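Local coordinates for protein heat-inducible transcription repressor HrcA (Thermotoga maritima, PDB 1STZ) that probably represses the class I heat shock operons grpE-dnaK-dnaJ and groELS by binding DNA, acting as a negative regulator of their transcription, at residues A[286-291]-A[306-311]; A[34-39]-A[76-81]; A[17-22]-A[59-64]. All blocks are in the same frame, centred on the assembly; numbering follows the deposited sequence.

Contact 1: residues A[286-291]-A[306-311]; sequences KFAVFS and LFTSKV
Five backbone hydrogen bonds zip together the strands of the antiparallel hairpin 287-296/299-309, here at the end remote from its turn. Phe290 and Leu306 exchange two bonds, and Ala288 and Thr308 exchange two more; Thr308 N approaches Ala288 O nearly along the C=O axis at 3.0 Å, whereas Ala288 N meets Thr308 O from above the carbonyl plane. Beyond the last strand pair the ladder gains one rung, Lys310 N to Lys286 O at 3.0 Å, straight (165°) and on a lone pair. Between these rungs, CA-H...O contacts fill in, as from Val289 CA to Leu306 O.

The tightest side-chain contact is a CH-pi interaction: Val289 CG1 lies over one face of the Phe307 ring, 3.5 Å from its centroid and shifted toward the rim at CE2. CG2 of the same valine also reaches CE2 and CD2. Leu253 of helix 247-256 packs on Phe307 as well. On the other face of the sheet Phe290 and Leu306 run side by side, CB to CB at 4.1 Å, beneath helix 314-334.

Polar side chains gather toward residues 308-310. Ser309 OG, anti to its backbone N (chi1 175°), accepts from Val311 N in an ST turn and is also hydrogen-bonded to Thr244 OG1; one water joins it to Lys286 O. Thr308 OG1 donates to Ser309 O at 2.8 Å, from above the carbonyl plane, and accepts from a second water. Lys310 lays CG 3.5 Å from Lys286 O; its NZ forms a salt bridge with Asp81, and Lys286 NZ one with Asp249.

Lys286 O thus takes both a backbone N-H and a water, so its polarity is met as the strands part, while apolar pairs pack on each face and the Thr308 hydroxyl is satisfied beside Phe290 and Leu306.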
loop_
_atom_site.group_PDB
_atom_site.type_symbol
_atom_site.label_atom_id
_atom_site.label_comp_id
_atom_site.label_asym_id
_atom_site.label_seq_id
_atom_site.Cartn_x
_atom_site.Cartn_y
_atom_site.Cartn_z
ATOM N N LYS A 286 -11.401 24.646 -18.168
ATOM C CA LYS A 286 -11.009 24.568 -16.747
ATOM C C LYS A 286 -10.093 23.415 -16.389
ATOM O O LYS A 286 -9.594 23.365 -15.264
ATOM C CB LYS A 286 -12.237 24.457 -15.852
ATOM C CG LYS A 286 -13.204 25.602 -16.035
ATOM C CD LYS A 286 -12.770 26.833 -15.302
ATOM C CE LYS A 286 -13.822 27.192 -14.255
ATOM N NZ LYS A 286 -13.905 26.183 -13.181
ATOM N N PHE A 287 -9.876 22.496 -17.334
ATOM C CA PHE A 287 -9.136 21.239 -17.102
ATOM C C PHE A 287 -7.725 21.259 -17.674
ATOM O O PHE A 287 -7.399 22.093 -18.518
ATOM C CB PHE A 287 -9.889 20.087 -17.776
ATOM C CG PHE A 287 -11.227 19.803 -17.160
ATOM C CD1 PHE A 287 -12.391 20.367 -17.684
ATOM C CD2 PHE A 287 -11.330 18.980 -16.064
ATOM C CE1 PHE A 287 -13.625 20.113 -17.119
ATOM C CE2 PHE A 287 -12.588 18.725 -15.477
ATOM C CZ PHE A 287 -13.717 19.272 -16.010
ATOM N N ALA A 288 -6.903 20.351 -17.159
ATOM C CA ALA A 288 -5.701 19.860 -17.801
ATOM C C ALA A 288 -5.878 18.337 -18.009
ATOM O O ALA A 288 -6.511 17.650 -17.178
ATOM C CB ALA A 288 -4.513 20.129 -16.934
ATOM N N VAL A 289 -5.347 17.819 -19.112
ATOM C CA VAL A 289 -5.317 16.372 -19.359
ATOM C C VAL A 289 -3.917 15.878 -19.622
ATOM O O VAL A 289 -3.260 16.373 -20.514
ATOM C CB VAL A 289 -6.032 15.954 -20.659
ATOM C CG1 VAL A 289 -6.638 14.550 -20.506
ATOM C CG2 VAL A 289 -6.967 16.974 -21.144
ATOM N N PHE A 290 -3.481 14.882 -18.879
ATOM C CA PHE A 290 -2.309 14.093 -19.236
ATOM C C PHE A 290 -2.763 12.918 -20.074
ATOM O O PHE A 290 -3.757 12.278 -19.778
ATOM C CB PHE A 290 -1.582 13.569 -18.005
ATOM C CG PHE A 290 -0.701 14.589 -17.345
ATOM C CD1 PHE A 290 -1.212 15.463 -16.439
ATOM C CD2 PHE A 290 0.639 14.679 -17.664
ATOM C CE1 PHE A 290 -0.399 16.424 -15.832
ATOM C CE2 PHE A 290 1.449 15.634 -17.057
ATOM C CZ PHE A 290 0.923 16.490 -16.133
ATOM N N SER A 291 -2.047 12.648 -21.136
ATOM C CA SER A 291 -2.351 11.512 -21.956
ATOM C C SER A 291 -1.082 10.808 -22.397
ATOM O O SER A 291 0.016 11.391 -22.417
ATOM C CB SER A 291 -3.200 11.940 -23.146
ATOM O OG SER A 291 -2.472 12.780 -24.032
ATOM N N LEU A 306 -5.709 11.325 -17.866
ATOM C CA LEU A 306 -5.933 11.894 -16.538
ATOM C C LEU A 306 -6.456 13.336 -16.681
ATOM O O LEU A 306 -5.751 14.221 -17.181
ATOM C CB LEU A 306 -4.598 11.954 -15.803
ATOM C CG LEU A 306 -4.492 12.041 -14.281
ATOM C CD1 LEU A 306 -3.440 13.032 -13.872
ATOM C CD2 LEU A 306 -5.783 12.262 -13.538
ATOM N N PHE A 307 -7.654 13.578 -16.203
ATOM C CA PHE A 307 -8.253 14.897 -16.211
ATOM C C PHE A 307 -8.266 15.425 -14.791
ATOM O O PHE A 307 -8.709 14.744 -13.884
ATOM C CB PHE A 307 -9.689 14.842 -16.730
ATOM C CG PHE A 307 -9.804 14.443 -18.161
ATOM C CD1 PHE A 307 -10.017 13.119 -18.506
ATOM C CD2 PHE A 307 -9.756 15.396 -19.162
ATOM C CE1 PHE A 307 -10.153 12.747 -19.853
ATOM C CE2 PHE A 307 -9.875 15.034 -20.478
ATOM C CZ PHE A 307 -10.071 13.694 -20.824
ATOM N N THR A 308 -7.780 16.648 -14.606
ATOM C CA THR A 308 -7.894 17.352 -13.337
ATOM C C THR A 308 -8.288 18.764 -13.633
ATOM O O THR A 308 -8.274 19.186 -14.778
ATOM C CB THR A 308 -6.524 17.381 -12.596
ATOM O OG1 THR A 308 -5.531 18.010 -13.421
ATOM C CG2 THR A 308 -5.974 15.969 -12.352
ATOM N N SER A 309 -8.604 19.524 -12.603
ATOM C CA SER A 309 -8.499 20.967 -12.718
ATOM C C SER A 309 -7.096 21.353 -13.215
ATOM O O SER A 309 -6.100 20.690 -12.894
ATOM C CB SER A 309 -8.743 21.636 -11.380
ATOM O OG SER A 309 -8.529 23.025 -11.503
ATOM N N LYS A 310 -7.018 22.426 -13.990
ATOM C CA LYS A 310 -5.718 22.976 -14.403
ATOM C C LYS A 310 -4.988 23.652 -13.256
ATOM O O LYS A 310 -3.808 23.960 -13.387
ATOM C CB LYS A 310 -5.854 23.934 -15.600
ATOM C CG LYS A 310 -6.633 25.194 -15.374
ATOM C CD LYS A 310 -6.693 25.989 -16.680
ATOM C CE LYS A 310 -7.659 27.181 -16.604
ATOM N NZ LYS A 310 -7.764 27.824 -17.946
ATOM N N VAL A 311 -5.704 23.902 -12.157
ATOM C CA VAL A 311 -5.110 24.321 -10.896
ATOM C C VAL A 311 -4.755 23.070 -10.109
ATOM O O VAL A 311 -5.523 22.596 -9.272
ATOM C CB VAL A 311 -6.051 25.251 -10.068
ATOM C CG1 VAL A 311 -5.298 25.845 -8.886
ATOM C CG2 VAL A 311 -6.646 26.365 -10.954
HETATM O O HOH W 1 -9.753 25.004 -13.068
HETATM O O HOH W 2 -3.930 16.746 -15.327
#

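Contact 2: residues A[34-39]-A[76-81]; sequences KKPVSS and GRIPTD
The loop 34-39 and the segment 76-81 meet in a single antiparallel bridge, the hydrogen-bonded pair Val37 and Arg77. Its two bonds differ in quality. Val37 N points at Arg77 O at 2.9 Å, nearly straight (169°), in the carbonyl plane and on a lone pair. The return bond, Arg77 N to Val37 O at 3.0 Å, is more bent (147°), and its donor stands well above the carbonyl plane. Pro36 CA adds a CA-H...O contact to Arg77 O, and Gly76 CA makes another to Val37 O. The nearest CA atoms are those of Ser38 and Gly76, 3.9 Å apart; Gly76, without a side chain, lies close against Pro36 and the backbone of Val37 and Ser38.

Pro36 carries most of the side-chain contact. Its CB rests against Gly76 C at 3.6 Å, and its CG lies 4.0 Å from Ile78 CD1, the two side chains running alongside each other in the same direction. Ile78 has CG1 anti to its carbonyl carbon, which brings CG1 close to Pro36 CA. Arg77 leaves on the far side: bent at chi2 (-62°), its chain curls back so that NH1 donates to Gly76 O at 3.2 Å, with that oxygen near the guanidinium plane but NH1 above the carbonyl plane.

Ser38 is the N-cap of helix 39-45, its OG capping Arg41 N, and Thr80 likewise starts helix 81-94 by capping Gly83 N. Strand 78-79 pairs with strand 68-69 in the two-stranded antiparallel sheet that follows helix 52-64, consistent with the wing of a winged-helix fold. The bridge therefore ties the turn between helices 17-33 and 39-45 to this wing, with Tyr30 of helix 17-33 packing against Ile78 and Pro79.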
loop_
_atom_site.group_PDB
_atom_site.type_symbol
_atom_site.label_atom_id
_atom_site.label_comp_id
_atom_site.label_asym_id
_atom_site.label_seq_id
_atom_site.Cartn_x
_atom_site.Cartn_y
_atom_site.Cartn_z
ATOM N N LYS A 34 -4.704 28.918 -3.994
ATOM C CA LYS A 34 -5.812 29.142 -4.932
ATOM C C LYS A 34 -6.428 30.513 -4.766
ATOM O O LYS A 34 -7.641 30.671 -4.814
ATOM C CB LYS A 34 -6.845 28.013 -4.818
ATOM C CG LYS A 34 -6.160 26.665 -5.031
ATOM C CD LYS A 34 -7.087 25.493 -5.111
ATOM C CE LYS A 34 -6.271 24.225 -5.359
ATOM N NZ LYS A 34 -5.289 23.978 -4.264
ATOM N N LYS A 35 -5.567 31.501 -4.569
ATOM C CA LYS A 35 -5.979 32.893 -4.479
ATOM C C LYS A 35 -5.006 33.764 -5.274
ATOM O O LYS A 35 -3.851 33.387 -5.476
ATOM C CB LYS A 35 -6.032 33.335 -3.012
ATOM C CG LYS A 35 -7.195 32.724 -2.228
ATOM C CD LYS A 35 -7.636 33.598 -1.046
ATOM C CE LYS A 35 -8.454 34.814 -1.486
ATOM N NZ LYS A 35 -9.271 35.375 -0.359
ATOM N N PRO A 36 -5.457 34.925 -5.736
ATOM C CA PRO A 36 -4.559 35.846 -6.438
ATOM C C PRO A 36 -3.302 36.137 -5.608
ATOM O O PRO A 36 -3.419 36.320 -4.406
ATOM C CB PRO A 36 -5.418 37.097 -6.629
ATOM C CG PRO A 36 -6.823 36.616 -6.567
ATOM C CD PRO A 36 -6.828 35.456 -5.636
ATOM N N VAL A 37 -2.133 36.144 -6.245
ATOM C CA VAL A 37 -0.852 36.289 -5.564
ATOM C C VAL A 37 -0.264 37.683 -5.769
ATOM O O VAL A 37 0.040 38.081 -6.898
ATOM C CB VAL A 37 0.166 35.243 -6.059
ATOM C CG1 VAL A 37 1.480 35.372 -5.305
ATOM C CG2 VAL A 37 -0.400 33.816 -5.932
ATOM N N SER A 38 -0.094 38.412 -4.670
ATOM C CA SER A 38 0.438 39.768 -4.718
ATOM C C SER A 38 1.965 39.794 -4.690
ATOM O O SER A 38 2.605 38.780 -4.432
ATOM C CB SER A 38 -0.098 40.571 -3.544
ATOM O OG SER A 38 0.423 40.074 -2.323
ATOM N N SER A 39 2.536 40.965 -4.962
ATOM C CA SER A 39 3.978 41.180 -4.855
ATOM C C SER A 39 4.482 40.850 -3.444
ATOM O O SER A 39 5.501 40.168 -3.272
ATOM C CB SER A 39 4.313 42.639 -5.185
ATOM O OG SER A 39 3.667 43.529 -4.279
ATOM N N GLY A 76 -3.390 41.152 -6.248
ATOM C CA GLY A 76 -2.885 39.859 -6.665
ATOM C C GLY A 76 -3.164 39.503 -8.118
ATOM O O GLY A 76 -4.007 40.106 -8.781
ATOM N N ARG A 77 -2.441 38.499 -8.602
ATOM C CA ARG A 77 -2.535 38.061 -9.979
ATOM C C ARG A 77 -2.745 36.555 -10.043
ATOM O O ARG A 77 -2.485 35.833 -9.084
ATOM C CB ARG A 77 -1.273 38.472 -10.740
ATOM C CG ARG A 77 -1.031 40.002 -10.779
ATOM C CD ARG A 77 -2.151 40.763 -11.482
ATOM N NE ARG A 77 -1.899 42.187 -11.705
ATOM C CZ ARG A 77 -2.225 43.167 -10.861
ATOM N NH1 ARG A 77 -2.784 42.902 -9.684
ATOM N NH2 ARG A 77 -1.977 44.432 -11.195
ATOM N N ILE A 78 -3.220 36.085 -11.186
ATOM C CA ILE A 78 -3.540 34.669 -11.377
ATOM C C ILE A 78 -2.896 34.215 -12.685
ATOM O O ILE A 78 -2.954 34.942 -13.673
ATOM C CB ILE A 78 -5.082 34.502 -11.447
ATOM C CG1 ILE A 78 -5.688 34.638 -10.054
ATOM C CG2 ILE A 78 -5.479 33.151 -12.039
ATOM C CD1 ILE A 78 -7.220 34.578 -10.038
ATOM N N PRO A 79 -2.290 33.040 -12.716
ATOM C CA PRO A 79 -1.711 32.552 -13.974
ATOM C C PRO A 79 -2.742 32.353 -15.091
ATOM O O PRO A 79 -3.844 31.940 -14.828
ATOM C CB PRO A 79 -1.082 31.203 -13.589
ATOM C CG PRO A 79 -1.657 30.841 -12.273
ATOM C CD PRO A 79 -2.057 32.100 -11.603
ATOM N N THR A 80 -2.363 32.707 -16.312
ATOM C CA THR A 80 -3.100 32.307 -17.501
ATOM C C THR A 80 -2.711 30.907 -17.883
ATOM O O THR A 80 -1.860 30.309 -17.245
ATOM C CB THR A 80 -2.774 33.261 -18.660
ATOM O OG1 THR A 80 -1.396 33.135 -18.997
ATOM C CG2 THR A 80 -2.960 34.730 -18.249
ATOM N N ASP A 81 -3.324 30.371 -18.928
ATOM C CA ASP A 81 -2.907 29.064 -19.459
ATOM C C ASP A 81 -1.451 29.104 -19.906
ATOM O O ASP A 81 -0.736 28.117 -19.783
ATOM C CB ASP A 81 -3.799 28.617 -20.618
ATOM C CG ASP A 81 -5.204 28.265 -20.168
ATOM O OD1 ASP A 81 -5.410 28.095 -18.944
ATOM O OD2 ASP A 81 -6.172 28.153 -20.948
#

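Contact 3: residues A[17-22]-A[59-64]; sequences DRQRKV and MKKLEY
Helices 17-33 and 52-64, the first and third of the N-terminal three-helix bundle, pack here at a steep angle, an arrangement consistent with the winged-helix DNA-binding fold expected of this repressor. The axes of the two short segments pass 10.3 Å apart at -78°, so contact is confined to a few side chains around the crossing.

Val22 and Leu62 form its apolar part. Val22 CG1, anti to the backbone N (chi1 173°), reaches Leu62 CD1 at 4.1 Å, the two side chains crossing obliquely. The same methyl stands 4.4 Å from Met59 CG. The other branch of Leu62, CD2, comes up to the backbone carbonyl Gln19 O at 4.1 Å. Leu23 and Ile26 of helix 17-33 continue the cover over Leu62, and Ile55 packs on Val22.

At the margin, Gln19 and Lys61 cross at about a right angle. Lys61 is fully stretched, with CG anti to the backbone N (chi1 -176°), and its CD lies against the Gln19 amide, 3.4 Å from NE2. Lys61 NZ adds only a weak hydrogen bond to Gln19 OE1 at 3.5 Å. The amide has firmer partners: OE1 accepts from Asn16 N, and NE2 donates to Asp58 OD1.

Held at both ends in this way, the amide of the buried Gln19 is probably oriented mainly by Asn16 N and Asp58 OD1. The lysine thus contributes chiefly its aliphatic chain, laid across that amide, while its NZ makes weak hydrogen bonds to Gln19 OE1 and Lys14 O.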
loop_
_atom_site.group_PDB
_atom_site.type_symbol
_atom_site.label_atom_id
_atom_site.label_comp_id
_atom_site.label_asym_id
_atom_site.label_seq_id
_atom_site.Cartn_x
_atom_site.Cartn_y
_atom_site.Cartn_z
ATOM N N ASP A 17 16.074 36.213 -15.513
ATOM C CA ASP A 17 16.156 35.083 -14.603
ATOM C C ASP A 17 15.241 35.327 -13.409
ATOM O O ASP A 17 14.498 34.437 -13.005
ATOM C CB ASP A 17 17.598 34.856 -14.130
ATOM C CG ASP A 17 18.128 33.491 -14.515
ATOM O OD1 ASP A 17 17.642 32.920 -15.517
ATOM O OD2 ASP A 17 19.033 32.914 -13.873
ATOM N N ARG A 18 15.290 36.539 -12.858
ATOM C CA ARG A 18 14.455 36.906 -11.715
ATOM C C ARG A 18 12.968 36.850 -12.044
ATOM O O ARG A 18 12.174 36.339 -11.259
ATOM C CB ARG A 18 14.807 38.306 -11.223
ATOM C CG ARG A 18 13.995 38.776 -10.017
ATOM C CD ARG A 18 14.163 40.256 -9.710
ATOM N NE ARG A 18 13.823 41.072 -10.871
ATOM C CZ ARG A 18 14.637 41.939 -11.465
ATOM N NH1 ARG A 18 15.881 42.146 -11.033
ATOM N NH2 ARG A 18 14.190 42.605 -12.521
ATOM N N GLN A 19 12.601 37.386 -13.200
ATOM C CA GLN A 19 11.211 37.401 -13.642
ATOM C C GLN A 19 10.673 35.975 -13.856
ATOM O O GLN A 19 9.498 35.704 -13.612
ATOM C CB GLN A 19 11.073 38.255 -14.912
ATOM C CG GLN A 19 11.289 39.755 -14.642
ATOM C CD GLN A 19 11.626 40.579 -15.875
ATOM O OE1 GLN A 19 11.889 40.046 -16.951
ATOM N NE2 GLN A 19 11.622 41.891 -15.711
ATOM N N ARG A 20 11.545 35.081 -14.312
ATOM C CA ARG A 20 11.209 33.669 -14.451
ATOM C C ARG A 20 10.899 33.075 -13.076
ATOM O O ARG A 20 9.921 32.371 -12.914
ATOM C CB ARG A 20 12.357 32.897 -15.116
ATOM C CG ARG A 20 12.367 32.946 -16.648
ATOM C CD ARG A 20 13.440 32.068 -17.293
ATOM N NE ARG A 20 14.053 32.736 -18.452
ATOM C CZ ARG A 20 13.479 32.846 -19.659
ATOM N NH1 ARG A 20 12.281 32.315 -19.895
ATOM N NH2 ARG A 20 14.112 33.484 -20.640
ATOM N N LYS A 21 11.729 33.382 -12.086
ATOM C CA LYS A 21 11.519 32.900 -10.730
ATOM C C LYS A 21 10.254 33.498 -10.138
ATOM O O LYS A 21 9.503 32.798 -9.486
ATOM C CB LYS A 21 12.725 33.207 -9.852
ATOM C CG LYS A 21 14.015 32.524 -10.331
ATOM C CD LYS A 21 14.657 31.642 -9.255
ATOM C CE LYS A 21 15.541 32.433 -8.286
ATOM N NZ LYS A 21 16.574 31.576 -7.614
ATOM N N VAL A 22 9.990 34.773 -10.403
ATOM C CA VAL A 22 8.774 35.414 -9.909
ATOM C C VAL A 22 7.517 34.735 -10.491
ATOM O O VAL A 22 6.531 34.520 -9.788
ATOM C CB VAL A 22 8.748 36.926 -10.243
ATOM C CG1 VAL A 22 7.405 37.535 -9.874
ATOM C CG2 VAL A 22 9.874 37.662 -9.519
ATOM N N MET A 59 5.836 41.892 -12.385
ATOM C CA MET A 59 4.463 41.430 -12.533
ATOM C C MET A 59 3.706 42.202 -13.617
ATOM O O MET A 59 2.776 41.665 -14.223
ATOM C CB MET A 59 3.726 41.513 -11.193
ATOM C CG MET A 59 4.120 40.369 -10.243
ATOM S SD MET A 59 3.579 40.556 -8.550
ATOM C CE MET A 59 1.938 39.973 -8.702
ATOM N N LYS A 60 4.114 43.444 -13.866
ATOM C CA LYS A 60 3.558 44.241 -14.960
ATOM C C LYS A 60 4.048 43.664 -16.291
ATOM O O LYS A 60 3.270 43.497 -17.234
ATOM C CB LYS A 60 3.969 45.715 -14.831
ATOM C CG LYS A 60 2.804 46.701 -14.626
ATOM C CD LYS A 60 2.294 46.705 -13.178
ATOM C CE LYS A 60 1.221 45.638 -12.932
ATOM N NZ LYS A 60 1.750 44.455 -12.162
ATOM N N LYS A 61 5.342 43.354 -16.354
ATOM C CA LYS A 61 5.919 42.712 -17.529
ATOM C C LYS A 61 5.299 41.332 -17.797
ATOM O O LYS A 61 5.054 40.968 -18.939
ATOM C CB LYS A 61 7.436 42.596 -17.375
ATOM C CG LYS A 61 8.148 42.031 -18.601
ATOM C CD LYS A 61 9.664 42.195 -18.482
ATOM C CE LYS A 61 10.370 42.033 -19.824
ATOM N NZ LYS A 61 11.849 42.206 -19.696
ATOM N N LEU A 62 5.033 40.573 -16.742
ATOM C CA LEU A 62 4.468 39.228 -16.883
ATOM C C LEU A 62 3.055 39.290 -17.455
ATOM O O LEU A 62 2.662 38.460 -18.288
ATOM C CB LEU A 62 4.455 38.521 -15.532
ATOM C CG LEU A 62 5.820 38.051 -15.017
ATOM C CD1 LEU A 62 5.687 37.506 -13.599
ATOM C CD2 LEU A 62 6.431 37.008 -15.942
ATOM N N GLU A 63 2.298 40.270 -16.984
ATOM C CA GLU A 63 0.957 40.534 -17.474
ATOM C C GLU A 63 0.960 41.082 -18.913
ATOM O O GLU A 63 0.104 40.725 -19.717
ATOM C CB GLU A 63 0.267 41.531 -16.547
ATOM C CG GLU A 63 -1.088 41.969 -17.053
ATOM C CD GLU A 63 -1.938 42.592 -15.974
ATOM O OE1 GLU A 63 -3.156 42.711 -16.203
ATOM O OE2 GLU A 63 -1.393 42.970 -14.909
ATOM N N TYR A 64 1.921 41.939 -19.232
ATOM C CA TYR A 64 2.063 42.462 -20.580
ATOM C C TYR A 64 2.342 41.333 -21.588
ATOM O O TYR A 64 1.873 41.390 -22.726
ATOM C CB TYR A 64 3.172 43.535 -20.613
ATOM C CG TYR A 64 3.401 44.150 -21.966
ATOM C CD1 TYR A 64 2.732 45.308 -22.352
ATOM C CD2 TYR A 64 4.288 43.572 -22.869
ATOM C CE1 TYR A 64 2.951 45.874 -23.609
ATOM C CE2 TYR A 64 4.516 44.133 -24.130
ATOM C CZ TYR A 64 3.835 45.270 -24.493
ATOM O OH TYR A 64 4.053 45.818 -25.733
#

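How the contacts relate
Contacts 2 and 3 belong to the same N-terminal domain: their centres are 12 Å apart and their segments alternate along the chain. Met59 couples them, its CE lying 3.2 Å from Val37 O and 3.6 Å from Arg77 CG, while Arg77 NE and Glu63 OE2 form a long, weak ion pair. Contact 1 lies in the C-terminal region, its centre 19 Å from that of contact 2, yet the two are bridged by a salt bridge from Lys310 NZ to Asp81 OD1 at 2.6 Å, with Val311 CG1 packing on Lys34 CE. Contact 3 remains about 15 Å from contact 1 between nearest atoms, so contact 2 stands as the intermediary between them.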